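PDB 4N81: inositol monophosphatase from Zymomonas mobilis, which probably acts as a magnesium-dependent phosphatase of the inositol monophosphatase family, hydrolysing phosphate monoesters. Local coordinates for residues A[170-173]-A[174-177]. Numbering follows the deposited sequence.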
ATOM      1  N   HIS A 170      -4.066   6.385  22.136  1.00 19.18           N
ATOM      2  CA  HIS A 170      -4.535   7.627  21.487  1.00 17.05           C
ATOM      3  C   HIS A 170      -4.947   7.399  20.017  1.00 15.78           C
ATOM      4  O   HIS A 170      -5.990   7.943  19.517  1.00 17.05           O
ATOM      5  CB  HIS A 170      -3.394   8.671  21.499  1.00 15.86           C
ATOM      6  CG  HIS A 170      -2.907   9.010  22.873  1.00 18.73           C
ATOM      7  ND1 HIS A 170      -3.737   9.520  23.847  1.00 16.87           N
ATOM      8  CD2 HIS A 170      -1.666   8.940  23.424  1.00 19.71           C
ATOM      9  CE1 HIS A 170      -3.033   9.730  24.953  1.00 21.35           C
ATOM     10  NE2 HIS A 170      -1.776   9.393  24.716  1.00 21.56           N
ATOM     11  N   PHE A 171      -4.162   6.555  19.322  1.00 14.95           N
ATOM     12  CA  PHE A 171      -4.487   6.292  17.930  1.00 14.48           C
ATOM     13  C   PHE A 171      -5.810   5.546  17.830  1.00 18.31           C
ATOM     14  O   PHE A 171      -6.660   5.838  16.974  1.00 15.50           O
ATOM     15  CB  PHE A 171      -3.407   5.494  17.199  1.00 14.49           C
ATOM     16  CG  PHE A 171      -3.762   5.285  15.741  1.00 14.72           C
ATOM     17  CD1 PHE A 171      -3.647   6.350  14.863  1.00 14.76           C
ATOM     18  CD2 PHE A 171      -4.310   4.070  15.289  1.00 15.46           C
ATOM     19  CE1 PHE A 171      -4.035   6.209  13.532  1.00 15.30           C
ATOM     20  CE2 PHE A 171      -4.698   3.926  13.952  1.00 14.49           C
ATOM     21  CZ  PHE A 171      -4.582   5.009  13.091  1.00 15.74           C
ATOM     22  N   ASP A 172      -6.006   4.556  18.711  1.00 17.17           N
ATOM     23  CA  ASP A 172      -7.230   3.805  18.613  1.00 15.02           C
ATOM     24  C   ASP A 172      -8.464   4.678  18.865  1.00 17.95           C
ATOM     25  O   ASP A 172      -9.553   4.510  18.224  1.00 16.78           O
ATOM     26  CB  ASP A 172      -7.201   2.686  19.655  1.00 17.43           C
ATOM     27  CG  ASP A 172      -8.225   1.632  19.342  1.00 27.68           C
ATOM     28  OD1 ASP A 172      -8.076   1.039  18.257  1.00 26.07           O
ATOM     29  OD2 ASP A 172      -9.206   1.467  20.117  1.00 28.06           O
ATOM     30  N   LYS A 173      -8.290   5.641  19.777  1.00 15.67           N
ATOM     31  CA  LYS A 173      -9.410   6.490  20.083  1.00 14.36           C
ATOM     32  C   LYS A 173      -9.786   7.359  18.885  1.00 16.91           C
ATOM     33  O   LYS A 173     -11.001   7.556  18.598  1.00 16.65           O
ATOM     34  CB  LYS A 173      -9.117   7.371  21.307  1.00 14.86           C
ATOM     35  CG  LYS A 173      -9.127   6.547  22.640  1.00 16.01           C
ATOM     36  CD  LYS A 173      -8.838   7.391  23.859  1.00 17.61           C
ATOM     37  CE  LYS A 173      -9.018   6.526  25.166  1.00 21.35           C
ATOM     38  NZ  LYS A 173      -8.646   7.406  26.347  1.00 24.55           N
ATOM     39  N   ILE A 174      -8.788   7.929  18.212  1.00 13.53           N
ATOM     40  CA  ILE A 174      -9.203   8.668  16.987  1.00 12.08           C
ATOM     41  C   ILE A 174      -9.689   7.788  15.825  1.00 12.96           C
ATOM     42  O   ILE A 174     -10.674   8.136  15.132  1.00 14.37           O
ATOM     43  CB  ILE A 174      -8.171   9.707  16.512  1.00 13.73           C
ATOM     44  CG1 ILE A 174      -8.715  10.463  15.264  1.00 14.72           C
ATOM     45  CG2 ILE A 174      -6.799   9.067  16.234  1.00 10.97           C
ATOM     46  CD1 ILE A 174      -7.817  11.665  14.896  1.00 14.91           C
ATOM     47  N   ARG A 175      -9.116   6.587  15.694  1.00 12.15           N
ATOM     48  CA  ARG A 175      -9.552   5.682  14.633  1.00 13.23           C
ATOM     49  C   ARG A 175     -11.048   5.377  14.784  1.00 12.68           C
ATOM     50  O   ARG A 175     -11.784   5.362  13.786  1.00 12.44           O
ATOM     51  CB  ARG A 175      -8.819   4.352  14.790  1.00 19.57           C
ATOM     52  CG  ARG A 175      -9.370   3.225  13.943  1.00 23.85           C
ATOM     53  CD  ARG A 175      -8.578   1.951  14.229  1.00 22.46           C
ATOM     54  NE  ARG A 175      -8.929   1.325  15.512  1.00 20.05           N
ATOM     55  CZ  ARG A 175     -10.004   0.548  15.681  1.00 24.48           C
ATOM     56  NH1 ARG A 175     -10.855   0.343  14.687  1.00 22.77           N
ATOM     57  NH2 ARG A 175     -10.263  -0.013  16.854  1.00 25.62           N
ATOM     58  N   LEU A 176     -11.490   5.190  16.020  1.00 13.31           N
ATOM     59  CA  LEU A 176     -12.889   4.820  16.293  1.00 16.74           C
ATOM     60  C   LEU A 176     -13.881   5.911  15.912  1.00 19.77           C
ATOM     61  O   LEU A 176     -15.073   5.653  15.748  1.00 16.17           O
ATOM     62  CB  LEU A 176     -13.078   4.460  17.768  1.00 20.91           C
ATOM     63  CG  LEU A 176     -12.486   3.087  18.127  1.00 23.98           C
ATOM     64  CD1 LEU A 176     -12.525   2.872  19.633  1.00 26.71           C
ATOM     65  CD2 LEU A 176     -13.238   1.973  17.383  1.00 23.68           C
ATOM     66  N   LYS A 177     -13.394   7.142  15.788  1.00 15.63           N
ATOM     67  CA  LYS A 177     -14.240   8.290  15.457  1.00 13.76           C
ATOM     68  C   LYS A 177     -14.221   8.659  13.973  1.00 16.53           C
ATOM     69  O   LYS A 177     -15.050   9.505  13.522  1.00 20.03           O
ATOM     70  CB  LYS A 177     -13.803   9.519  16.282  1.00 14.69           C
ATOM     71  CG  LYS A 177     -14.061   9.399  17.755  1.00 20.68           C
ATOM     72  CD  LYS A 177     -15.536   9.292  18.032  1.00 29.95           C
ATOM     73  CE  LYS A 177     -15.833   9.331  19.559  1.00 51.53           C
ATOM     74  NZ  LYS A 177     -14.885  10.213  20.304  1.00 49.96           N
TER
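CG of Asp172 lies anti to its backbone N (chi1 -163°) and Arg175, three residues on, places its own CG likewise, so the two side chains run alongside each other; a bend at chi3 (76°) then brings the Arg175 guanidinium edge round to the carboxylate. The grip is side-on but converges on a single oxygen: Asp172 OD1 accepts from Arg175 NE at 2.9 Å and from Arg175 NH2 at 2.8 Å. OD1 lies in the guanidinium plane, yet both nitrogens reach it from the same face of the carboxylate, NE from well above that plane and NH2 on the syn side. The carboxylate and guanidinium planes are 45° apart, and both bonds are noticeably bent. Asp172 OD2 instead faces Leu176 CD1 at 3.6 Å, while Leu176 CG sits over one guanidinium face near its rim. With an alanine at Asp172, the guanidinium of Arg175 is likely to lose this charged mate and turn more freely about chi3. Along the backbone, Arg175 N bonds to Phe171 O at 2.9 Å, and Ile174 N to His170 O and Leu176 N to Asp172 O form the same i to i+4 bonds. Ile174 CG2 lies 3.3 Å from Phe171 O and approaches the Phe171 ring obliquely. Trp161 of the second subunit packs on Phe171 and Asp172 and makes a cation-pi contact with Arg175, placing the ion pair at the subunit interface. Lys173 NZ forms a salt bridge with Glu258, and Ile174 packs on Ala253 and Met257 of helix 250-257. Helix 165-175 is the crossover of a beta-alpha-beta unit: Phe171 lies on Leu155 and Thr157 of strand 154-157, and both Phe171 and Arg175 touch Thr181 of strand 180-183.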